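Local coordinates for endoglucanase (Clostridium thermocellum, PDB 2E4T), which hydrolyses internal beta-1,4-glucosidic bonds in cellulose and xyloglucan chains, this chain being the family 44 glycoside hydrolase part of a larger multidomain enzyme, at residues 26-32 / 387-393; 40-44 / 89-93; 105-111 / 178-184; 374-379 / 403-407. The contacts are given in a common frame with arbitrary orientation. Numbering follows the deposited sequence.

Interaction 1 (26-32 / 387-393); sequences YIYGSNQ and YLATFWG
Segments 26-32 and 387-393 run parallel, as neighbouring strands of the TIM barrel, in the register G29-T390 (CA-CA 4.3 Å) and S30-F391 (4.6 Å). Residues 388-390 are extended, whereas I27 and Y28 (phi/psi -78/-12 and -102/45) turn a corner before G29. Backbone hydrogen bonds alternate in parallel fashion: A389 N to Y26 O 3.2 Å, G29 N to A389 O 2.9 Å, F391 N to G29 O 3.1 Å and N31 N to F391 O 3.0 Å. A CB on G29 would clash with A389 O.

Side chains and a water add to this. N31 ND2 also bonds F391 O (3.0 Å) and T358 O, and its OD1 accepts R42 NH1; Q32 OE1 accepts G393 N (2.8 Å). Water 1 takes Q32 N at 3.0 Å and lies 2.8 Å from F391 O.

The Y26 ring (chi1 m) turns its edge to the face of Y387 (chi1 t), centroids 5.6 Å apart and planes at 80°. Q32 NE2 sits over W392, 3.4 Å from CZ2.

Strands 40-43 and 354-360 flank the pair; L388 and T390 face both, T390 OG1 bonding T358 O, while A389 packs outward on F381 of helix 368-384.

Interaction 2 (40-44 / 89-93); sequences AKRFG and VVTTF
A beta-alpha-beta crossover of the TIM barrel brings strand 40-43 against helix 88-99, which leads on to the adjacent strand 104-109. The short axes of 40-43 and 89-93 run nearly antiparallel (168°), 10.1 Å apart at closest approach.

Extended backbone at K41, R42 and F43 makes K41 and F43 project toward the helix and R42 away from it, where its guanidinium meets N31 and E359. F43, with chi1 t, is the bump: its ring enters a hollow lined by V89, V90 and F93. CE1 of F43 lies 3.5 Å from V89 CG1, and V90 CG2 sits over the F43 ring face, 4.0 Å from its centroid.

F93, also chi1 t, fits between K41 and F43, its ring against the strand backbone. Its CZ comes within 3.3 Å of R42 O and 3.5 Å of F43 N, and its CE2 3.7 Å from K41 CB. F43 CB stands almost on the F93 ring normal, 3.8 Å from the centroid, while the F43 ring directs its edge at the F93 face (centroids 5.6 Å, planes 64°).

The K41 chain curls through four m torsions, and water 2 joins its NZ (2.9 Å) to F93 O (2.8 Å).

Interaction 3 (105-111 / 178-184); sequences TLITLQA and IKGYSID
Two parallel barrel strands, running toward the barrel end where active sites of this fold lie, meet in segments 105-111 and 178-184. Their axes come to 4.4 Å and cross at -32°. L106 pairs with G180, I107 with Y181, T108 with S182 and L109 with I183, at CA-CA distances of 4.6, 4.8, 4.4 and 5.7 Å. Hydrogen bonds run G180 N to T105 O (3.3 Å), I107 N to G180 O (2.9 Å), S182 N to I107 O (3.0 Å) and L109 N to S182 O (2.9 Å).

In the (beta/alpha)8 barrel, alternation sends L106, T108 and S182 to one face and I107, L109, Y181 and I183 to the other, which helices 88-99, 158-169 and 204-221 cover. Here L109 CD1 (chi1 m, chi2 t) meets Y181 CB (chi1 m) at 3.7 Å, and I107 CB meets Y181 CD1 at 3.9 Å. Without a side chain, G180 leaves room for L106 CD1.

Ending strand 180-183, I183 centres an inverse gamma turn, and D184 takes a positive phi (61°). Its N bonds weakly to L109 O (2.8 Å). Its OD2 accepts A111 N at 2.8 Å and A112 N, while OD1 is held by T49 and W190.

Interaction 4 (374-379 / 403-407); sequences QADVLG and GINLY
Helix 368-384 (residues 374-379) precedes barrel strand 388-391 and helix 398-408 (residues 403-407) follows it, so this is the packing of two successive outer helices of the TIM barrel. Their short axes approach to 8.7 Å at 46°.

Q374 (chi1 t, chi2 p) sets its CG 4.1 Å from G403 CA and its NE2 3.6 Å from I404 CG1, with that amide bonded to Y360. A375 is the point of closest backbone approach, its CA 4.5 Å from that of G403; a CB on G403 would clash with Q374 CB and crowd A375 N. The methyl CB of A375 lies 4.0 Å from Y407 CE2, and its carbonyl O accepts Y407 OH at 2.7 Å. L378 (chi1 m, chi2 t) packs against G403, I404 and the Y407 ring: CD1 is 4.1 Å from I404 CG1, and CB lies 4.0 Å from the ring centroid. G379 closes the turn, its N bonding A375 O at 3.0 Å; a CB here would strike Y407 OH.

Y407 makes the one hydrogen bond between the segments; G403 O is buried against L378 CD1 (3.6 Å) without a polar partner, so the contact otherwise depends on close apolar packing.

All four contacts are buried, so they differ in chemistry rather than exposure. Interactions 1 and 3 are strand pairs of the same parallel barrel sheet, held chiefly by backbone hydrogen bonds. Interactions 2 and 4 are built on the barrel's outer layer: strand against helix by an edge-to-face phenylalanine pair and apolar contacts, and helix against helix by apolar contact with one tyrosine bond. Strand 40-43 joins three of them, its A40 O accepting S30 N (2.9 Å) in interaction 1 and F43 N reaching L106 O (2.9 Å) in interaction 3. Interaction 4 backs interaction 1, where Y28 CE1 lies 3.5 Å from Y407 CB, and is farthest from interaction 3, their centres about 25 Å apart.

Interaction 1 (26-32 / 387-393)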
# COMPACT_ATOMS: atom_id res chain seq x y z
N TYR A 26 3.13 -9.37 -1.87
CA TYR A 26 2.04 -8.43 -2.13
C TYR A 26 2.44 -6.97 -1.94
O TYR A 26 1.59 -6.08 -1.98
CB TYR A 26 0.83 -8.75 -1.21
CG TYR A 26 0.51 -10.22 -1.19
CD1 TYR A 26 0.26 -10.93 -2.40
CD2 TYR A 26 0.44 -10.91 0.02
CE1 TYR A 26 -0.02 -12.29 -2.37
CE2 TYR A 26 0.15 -12.26 0.05
CZ TYR A 26 -0.09 -12.96 -1.13
OH TYR A 26 -0.37 -14.30 -1.09
N ILE A 27 3.77 -6.69 -1.80
CA ILE A 27 4.22 -5.34 -1.62
C ILE A 27 4.24 -4.53 -2.91
O ILE A 27 4.40 -3.30 -2.87
CB ILE A 27 5.59 -5.27 -0.93
CG1 ILE A 27 6.66 -6.01 -1.72
CG2 ILE A 27 5.46 -5.79 0.52
CD1 ILE A 27 8.05 -5.75 -1.20
N TYR A 28 4.10 -5.19 -4.07
CA TYR A 28 4.26 -4.55 -5.37
C TYR A 28 2.92 -4.25 -6.01
O TYR A 28 2.69 -4.50 -7.21
CB TYR A 28 5.11 -5.45 -6.30
CG TYR A 28 6.38 -5.95 -5.65
CD1 TYR A 28 7.47 -5.11 -5.40
CD2 TYR A 28 6.53 -7.30 -5.32
CE1 TYR A 28 8.63 -5.59 -4.83
CE2 TYR A 28 7.70 -7.79 -4.75
CZ TYR A 28 8.76 -6.94 -4.51
OH TYR A 28 9.95 -7.37 -3.94
N GLY A 29 1.98 -3.69 -5.20
CA GLY A 29 0.62 -3.51 -5.69
C GLY A 29 0.31 -2.06 -6.11
O GLY A 29 1.11 -1.12 -5.95
N SER A 30 -0.94 -1.91 -6.61
CA SER A 30 -1.43 -0.58 -6.98
C SER A 30 -2.94 -0.48 -6.65
O SER A 30 -3.65 -1.47 -6.52
CB SER A 30 -1.19 -0.26 -8.48
OG SER A 30 -2.03 -1.03 -9.33
N ASN A 31 -3.38 0.79 -6.57
CA ASN A 31 -4.80 1.13 -6.50
C ASN A 31 -5.42 1.35 -7.88
O ASN A 31 -6.59 0.99 -8.09
CB ASN A 31 -5.02 2.39 -5.68
CG ASN A 31 -4.80 2.20 -4.20
OD1 ASN A 31 -5.75 1.88 -3.46
ND2 ASN A 31 -3.59 2.47 -3.70
N GLN A 32 -4.67 1.98 -8.79
CA GLN A 32 -5.14 2.31 -10.12
C GLN A 32 -4.65 1.27 -11.13
O GLN A 32 -3.85 0.37 -10.83
CB GLN A 32 -4.64 3.72 -10.55
CG GLN A 32 -5.40 4.86 -9.87
CD GLN A 32 -5.25 4.91 -8.38
OE1 GLN A 32 -4.15 4.91 -7.82
NE2 GLN A 32 -6.41 4.97 -7.68
N TYR A 387 3.80 -6.26 4.59
CA TYR A 387 3.03 -7.36 4.00
C TYR A 387 2.40 -7.03 2.65
O TYR A 387 2.37 -7.87 1.73
CB TYR A 387 1.91 -7.72 4.99
CG TYR A 387 0.98 -8.79 4.51
CD1 TYR A 387 1.43 -10.09 4.26
CD2 TYR A 387 -0.38 -8.51 4.34
CE1 TYR A 387 0.55 -11.07 3.83
CE2 TYR A 387 -1.27 -9.52 3.95
CZ TYR A 387 -0.79 -10.81 3.73
OH TYR A 387 -1.62 -11.84 3.36
N LEU A 388 1.85 -5.83 2.52
CA LEU A 388 1.13 -5.45 1.30
C LEU A 388 1.35 -3.95 1.14
O LEU A 388 1.37 -3.20 2.13
CB LEU A 388 -0.36 -5.82 1.41
CG LEU A 388 -1.25 -5.45 0.22
CD1 LEU A 388 -2.35 -6.47 0.02
CD2 LEU A 388 -1.86 -4.05 0.36
N ALA A 389 1.46 -3.50 -0.13
CA ALA A 389 1.52 -2.06 -0.37
C ALA A 389 0.91 -1.83 -1.74
O ALA A 389 1.05 -2.63 -2.66
CB ALA A 389 2.95 -1.53 -0.27
N THR A 390 0.24 -0.66 -1.84
CA THR A 390 -0.45 -0.29 -3.07
C THR A 390 -0.23 1.21 -3.35
O THR A 390 -0.75 2.07 -2.61
CB THR A 390 -1.98 -0.69 -3.03
OG1 THR A 390 -2.54 -0.38 -1.77
CG2 THR A 390 -2.15 -2.17 -3.25
N PHE A 391 0.53 1.49 -4.41
CA PHE A 391 0.78 2.86 -4.84
C PHE A 391 -0.55 3.53 -5.23
O PHE A 391 -1.44 2.88 -5.81
CB PHE A 391 1.70 2.79 -6.08
CG PHE A 391 1.91 4.11 -6.79
CD1 PHE A 391 2.67 5.13 -6.22
CD2 PHE A 391 1.34 4.32 -8.04
CE1 PHE A 391 2.83 6.34 -6.88
CE2 PHE A 391 1.52 5.52 -8.71
CZ PHE A 391 2.25 6.52 -8.13
N TRP A 392 -0.69 4.83 -4.95
CA TRP A 392 -1.82 5.61 -5.40
C TRP A 392 -1.34 6.62 -6.45
O TRP A 392 -0.53 7.49 -6.12
CB TRP A 392 -2.53 6.33 -4.24
CG TRP A 392 -3.78 7.04 -4.73
CD1 TRP A 392 -3.86 8.22 -5.40
CD2 TRP A 392 -5.14 6.54 -4.65
NE1 TRP A 392 -5.18 8.51 -5.76
CE2 TRP A 392 -5.98 7.48 -5.31
CE3 TRP A 392 -5.73 5.41 -4.09
CZ2 TRP A 392 -7.37 7.27 -5.44
CZ3 TRP A 392 -7.12 5.21 -4.23
CH2 TRP A 392 -7.92 6.15 -4.88
N GLY A 393 -1.85 6.45 -7.67
CA GLY A 393 -1.47 7.32 -8.77
C GLY A 393 -1.71 6.61 -10.07
O GLY A 393 -1.85 5.39 -10.13
O HOH W 1 -1.86 2.98 -8.60

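Interaction 2 (40-44 / 89-93)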
# COMPACT_ATOMS: atom_id res chain seq x y z
N ALA A 40 -0.71 -6.85 -6.23
CA ALA A 40 -1.90 -6.66 -5.40
C ALA A 40 -2.69 -5.50 -6.06
O ALA A 40 -2.11 -4.60 -6.65
CB ALA A 40 -1.56 -6.31 -3.94
N LYS A 41 -4.03 -5.60 -5.92
CA LYS A 41 -4.91 -4.53 -6.34
C LYS A 41 -5.83 -4.18 -5.17
O LYS A 41 -6.49 -5.06 -4.61
CB LYS A 41 -5.76 -4.94 -7.56
CG LYS A 41 -5.01 -4.91 -8.86
CD LYS A 41 -4.42 -3.54 -9.25
CE LYS A 41 -5.39 -2.39 -9.29
NZ LYS A 41 -6.45 -2.54 -10.35
N ARG A 42 -5.90 -2.88 -4.86
CA ARG A 42 -6.80 -2.37 -3.83
C ARG A 42 -7.91 -1.55 -4.47
O ARG A 42 -7.64 -0.64 -5.25
CB ARG A 42 -6.02 -1.46 -2.85
CG ARG A 42 -6.93 -0.71 -1.87
CD ARG A 42 -6.08 -0.01 -0.84
NE ARG A 42 -6.81 0.78 0.14
CZ ARG A 42 -6.98 2.09 0.12
NH1 ARG A 42 -6.66 2.82 -0.94
NH2 ARG A 42 -7.46 2.65 1.25
N PHE A 43 -9.16 -1.92 -4.07
CA PHE A 43 -10.35 -1.13 -4.35
C PHE A 43 -10.59 -0.30 -3.09
O PHE A 43 -11.02 -0.86 -2.07
CB PHE A 43 -11.53 -2.08 -4.62
CG PHE A 43 -12.86 -1.40 -4.75
CD1 PHE A 43 -13.20 -0.69 -5.92
CD2 PHE A 43 -13.81 -1.49 -3.73
CE1 PHE A 43 -14.44 -0.07 -6.05
CE2 PHE A 43 -15.10 -0.90 -3.89
CZ PHE A 43 -15.38 -0.21 -5.04
N GLY A 44 -10.19 0.98 -3.12
CA GLY A 44 -10.20 1.76 -1.90
C GLY A 44 -10.15 3.23 -2.24
O GLY A 44 -10.24 3.65 -3.40
N VAL A 89 -19.29 -3.37 -9.86
CA VAL A 89 -18.04 -2.59 -9.76
C VAL A 89 -16.92 -3.49 -9.21
O VAL A 89 -15.78 -3.46 -9.71
CB VAL A 89 -18.28 -1.36 -8.85
CG1 VAL A 89 -16.98 -0.76 -8.36
CG2 VAL A 89 -19.10 -0.34 -9.59
N VAL A 90 -17.21 -4.22 -8.14
CA VAL A 90 -16.20 -5.03 -7.45
C VAL A 90 -15.86 -6.30 -8.23
O VAL A 90 -14.68 -6.70 -8.28
CB VAL A 90 -16.64 -5.29 -6.00
CG1 VAL A 90 -15.78 -6.33 -5.34
CG2 VAL A 90 -16.60 -3.96 -5.23
N THR A 91 -16.87 -6.94 -8.85
CA THR A 91 -16.56 -8.13 -9.61
C THR A 91 -15.81 -7.78 -10.91
O THR A 91 -14.92 -8.55 -11.33
CB THR A 91 -17.80 -8.98 -9.87
OG1 THR A 91 -18.74 -8.26 -10.70
CG2 THR A 91 -18.48 -9.40 -8.57
N THR A 92 -16.09 -6.62 -11.52
CA THR A 92 -15.25 -6.22 -12.65
C THR A 92 -13.81 -5.96 -12.17
O THR A 92 -12.84 -6.38 -12.81
CB THR A 92 -15.81 -4.94 -13.35
OG1 THR A 92 -17.12 -5.27 -13.85
CG2 THR A 92 -14.94 -4.49 -14.48
N PHE A 93 -13.68 -5.31 -11.00
CA PHE A 93 -12.37 -4.99 -10.48
C PHE A 93 -11.57 -6.28 -10.21
O PHE A 93 -10.38 -6.40 -10.61
CB PHE A 93 -12.56 -4.21 -9.16
CG PHE A 93 -11.29 -3.69 -8.58
CD1 PHE A 93 -10.87 -2.40 -8.85
CD2 PHE A 93 -10.51 -4.47 -7.70
CE1 PHE A 93 -9.65 -1.91 -8.31
CE2 PHE A 93 -9.33 -4.00 -7.14
CZ PHE A 93 -8.90 -2.72 -7.47
O HOH W 2 -8.61 -4.28 -11.08

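Interaction 3 (105-111 / 178-184)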
# COMPACT_ATOMS: atom_id res chain seq x y z
N THR A 105 -6.35 -9.40 -4.04
CA THR A 105 -7.31 -8.33 -4.18
C THR A 105 -7.80 -7.94 -2.79
O THR A 105 -8.18 -8.81 -1.99
CB THR A 105 -8.49 -8.77 -5.04
OG1 THR A 105 -8.00 -9.07 -6.36
CG2 THR A 105 -9.55 -7.67 -5.15
N LEU A 106 -7.75 -6.63 -2.51
CA LEU A 106 -8.19 -6.02 -1.26
C LEU A 106 -9.40 -5.13 -1.57
O LEU A 106 -9.30 -4.20 -2.36
CB LEU A 106 -7.04 -5.17 -0.70
CG LEU A 106 -7.38 -4.30 0.51
CD1 LEU A 106 -7.86 -5.15 1.68
CD2 LEU A 106 -6.15 -3.50 0.93
N ILE A 107 -10.57 -5.52 -1.00
CA ILE A 107 -11.81 -4.79 -1.25
C ILE A 107 -12.22 -4.00 -0.01
O ILE A 107 -12.38 -4.57 1.07
CB ILE A 107 -12.93 -5.79 -1.65
CG1 ILE A 107 -12.59 -6.52 -2.95
CG2 ILE A 107 -14.30 -5.09 -1.73
CD1 ILE A 107 -12.28 -5.64 -4.15
N THR A 108 -12.47 -2.71 -0.21
CA THR A 108 -12.97 -1.89 0.90
C THR A 108 -14.45 -2.14 1.12
O THR A 108 -15.28 -2.11 0.18
CB THR A 108 -12.72 -0.43 0.61
OG1 THR A 108 -11.28 -0.21 0.54
CG2 THR A 108 -13.27 0.47 1.72
N LEU A 109 -14.78 -2.38 2.39
CA LEU A 109 -16.15 -2.45 2.88
C LEU A 109 -16.49 -1.12 3.59
O LEU A 109 -15.63 -0.34 3.97
CB LEU A 109 -16.32 -3.64 3.84
CG LEU A 109 -15.98 -5.00 3.21
CD1 LEU A 109 -16.12 -6.09 4.29
CD2 LEU A 109 -16.87 -5.30 2.01
N GLN A 110 -17.82 -0.92 3.76
CA GLN A 110 -18.35 0.39 4.12
C GLN A 110 -18.72 0.43 5.61
O GLN A 110 -19.55 -0.35 6.08
CB GLN A 110 -19.60 0.64 3.25
CG GLN A 110 -19.24 0.84 1.77
CD GLN A 110 -18.63 -0.37 1.08
OE1 GLN A 110 -19.19 -1.49 1.14
NE2 GLN A 110 -17.49 -0.16 0.41
N ALA A 111 -18.07 1.35 6.33
CA ALA A 111 -18.24 1.45 7.76
C ALA A 111 -18.65 2.84 8.25
O ALA A 111 -19.02 2.99 9.42
CB ALA A 111 -17.00 0.98 8.53
N ILE A 178 -11.22 -13.50 -3.01
CA ILE A 178 -10.74 -12.17 -2.57
C ILE A 178 -10.12 -12.36 -1.18
O ILE A 178 -10.73 -12.87 -0.23
CB ILE A 178 -11.93 -11.20 -2.54
CG1 ILE A 178 -12.29 -10.91 -4.01
CG2 ILE A 178 -11.57 -9.93 -1.76
CD1 ILE A 178 -13.65 -10.26 -4.20
N LYS A 179 -8.84 -11.96 -1.05
CA LYS A 179 -8.08 -12.29 0.15
C LYS A 179 -8.27 -11.35 1.30
O LYS A 179 -8.13 -11.77 2.46
CB LYS A 179 -6.58 -12.45 -0.17
CG LYS A 179 -6.23 -13.70 -0.89
CD LYS A 179 -4.67 -13.75 -1.17
CE LYS A 179 -4.14 -15.04 -1.71
NZ LYS A 179 -4.59 -15.28 -3.09
N GLY A 180 -8.58 -10.07 1.02
CA GLY A 180 -8.64 -9.10 2.09
C GLY A 180 -9.77 -8.11 1.93
O GLY A 180 -10.20 -7.81 0.81
N TYR A 181 -10.22 -7.60 3.09
CA TYR A 181 -11.21 -6.55 3.14
C TYR A 181 -10.71 -5.47 4.06
O TYR A 181 -10.13 -5.72 5.13
CB TYR A 181 -12.56 -7.08 3.68
CG TYR A 181 -13.17 -8.12 2.76
CD1 TYR A 181 -13.86 -7.74 1.62
CD2 TYR A 181 -12.98 -9.48 3.01
CE1 TYR A 181 -14.39 -8.70 0.74
CE2 TYR A 181 -13.47 -10.43 2.14
CZ TYR A 181 -14.16 -10.05 0.98
OH TYR A 181 -14.68 -10.96 0.09
N SER A 182 -10.99 -4.20 3.67
CA SER A 182 -10.63 -3.05 4.48
C SER A 182 -11.85 -2.49 5.21
O SER A 182 -12.97 -2.46 4.65
CB SER A 182 -10.07 -1.95 3.56
OG SER A 182 -9.72 -0.75 4.22
N ILE A 183 -11.60 -2.02 6.44
CA ILE A 183 -12.63 -1.33 7.22
C ILE A 183 -12.69 0.15 6.70
O ILE A 183 -12.12 1.07 7.26
CB ILE A 183 -12.33 -1.40 8.71
CG1 ILE A 183 -12.17 -2.85 9.17
CG2 ILE A 183 -13.51 -0.79 9.48
CD1 ILE A 183 -11.51 -3.05 10.46
N ASP A 184 -13.37 0.31 5.56
CA ASP A 184 -13.56 1.66 5.01
C ASP A 184 -12.20 2.31 4.68
O ASP A 184 -11.24 1.59 4.31
CB ASP A 184 -14.49 2.48 5.93
CG ASP A 184 -15.32 3.53 5.23
OD1 ASP A 184 -14.72 4.54 4.78
OD2 ASP A 184 -16.57 3.35 5.15
O HOH W 3 -7.32 -12.12 -3.82

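Interaction 4 (374-379 / 403-407)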
# COMPACT_ATOMS: atom_id res chain seq x y z
N GLN A 374 10.83 5.12 -5.95
CA GLN A 374 9.90 3.99 -5.92
C GLN A 374 10.65 2.67 -5.71
O GLN A 374 10.25 1.82 -4.90
CB GLN A 374 9.11 3.96 -7.23
CG GLN A 374 8.14 2.77 -7.30
CD GLN A 374 7.02 2.89 -6.30
OE1 GLN A 374 6.72 3.95 -5.75
NE2 GLN A 374 6.33 1.76 -6.07
N ALA A 375 11.74 2.46 -6.49
CA ALA A 375 12.50 1.22 -6.33
C ALA A 375 13.07 1.11 -4.92
O ALA A 375 13.17 0.01 -4.34
CB ALA A 375 13.60 1.15 -7.39
N ASP A 376 13.49 2.25 -4.34
CA ASP A 376 14.07 2.24 -2.99
C ASP A 376 12.97 1.82 -1.99
O ASP A 376 13.19 0.94 -1.12
CB ASP A 376 14.61 3.63 -2.68
CG ASP A 376 15.68 3.66 -1.61
OD1 ASP A 376 16.41 2.65 -1.46
OD2 ASP A 376 15.73 4.70 -0.88
N VAL A 377 11.79 2.47 -2.08
CA VAL A 377 10.67 2.16 -1.20
C VAL A 377 10.31 0.68 -1.28
O VAL A 377 10.05 0.03 -0.24
CB VAL A 377 9.48 3.08 -1.57
CG1 VAL A 377 8.18 2.64 -0.93
CG2 VAL A 377 9.83 4.50 -1.19
N LEU A 378 10.22 0.13 -2.50
CA LEU A 378 9.87 -1.30 -2.61
C LEU A 378 10.95 -2.20 -1.96
O LEU A 378 10.63 -3.24 -1.37
CB LEU A 378 9.66 -1.68 -4.06
CG LEU A 378 8.46 -1.00 -4.70
CD1 LEU A 378 8.47 -1.32 -6.22
CD2 LEU A 378 7.15 -1.40 -4.05
N GLY A 379 12.23 -1.80 -2.11
CA GLY A 379 13.30 -2.55 -1.45
C GLY A 379 13.12 -2.52 0.08
O GLY A 379 13.29 -3.56 0.76
N GLY A 403 9.94 1.54 -11.67
CA GLY A 403 10.41 1.11 -10.35
C GLY A 403 9.72 -0.17 -9.88
O GLY A 403 10.37 -1.06 -9.28
N ILE A 404 8.41 -0.28 -10.17
CA ILE A 404 7.68 -1.51 -9.84
C ILE A 404 8.18 -2.68 -10.72
O ILE A 404 8.51 -3.76 -10.21
CB ILE A 404 6.15 -1.30 -10.01
CG1 ILE A 404 5.66 -0.26 -9.00
CG2 ILE A 404 5.42 -2.61 -9.88
CD1 ILE A 404 4.26 0.26 -9.29
N ASN A 405 8.19 -2.48 -12.06
CA ASN A 405 8.60 -3.58 -12.95
C ASN A 405 10.03 -4.02 -12.70
O ASN A 405 10.37 -5.18 -13.00
CB ASN A 405 8.44 -3.16 -14.43
CG ASN A 405 7.01 -3.28 -14.89
OD1 ASN A 405 6.19 -4.03 -14.37
ND2 ASN A 405 6.71 -2.52 -15.98
N LEU A 406 10.90 -3.16 -12.18
CA LEU A 406 12.27 -3.58 -11.88
C LEU A 406 12.23 -4.79 -10.90
O LEU A 406 13.14 -5.64 -10.94
CB LEU A 406 13.06 -2.43 -11.32
CG LEU A 406 14.59 -2.64 -11.32
CD1 LEU A 406 15.17 -2.71 -12.72
CD2 LEU A 406 15.25 -1.53 -10.48
N TYR A 407 11.22 -4.81 -10.02
CA TYR A 407 11.03 -5.93 -9.12
C TYR A 407 10.14 -7.02 -9.69
O TYR A 407 10.41 -8.21 -9.45
CB TYR A 407 10.40 -5.47 -7.79
CG TYR A 407 11.36 -4.68 -6.94
CD1 TYR A 407 12.03 -5.31 -5.86
CD2 TYR A 407 11.61 -3.33 -7.18
CE1 TYR A 407 12.91 -4.61 -5.06
CE2 TYR A 407 12.51 -2.61 -6.41
CZ TYR A 407 13.15 -3.24 -5.31
OH TYR A 407 14.06 -2.58 -4.53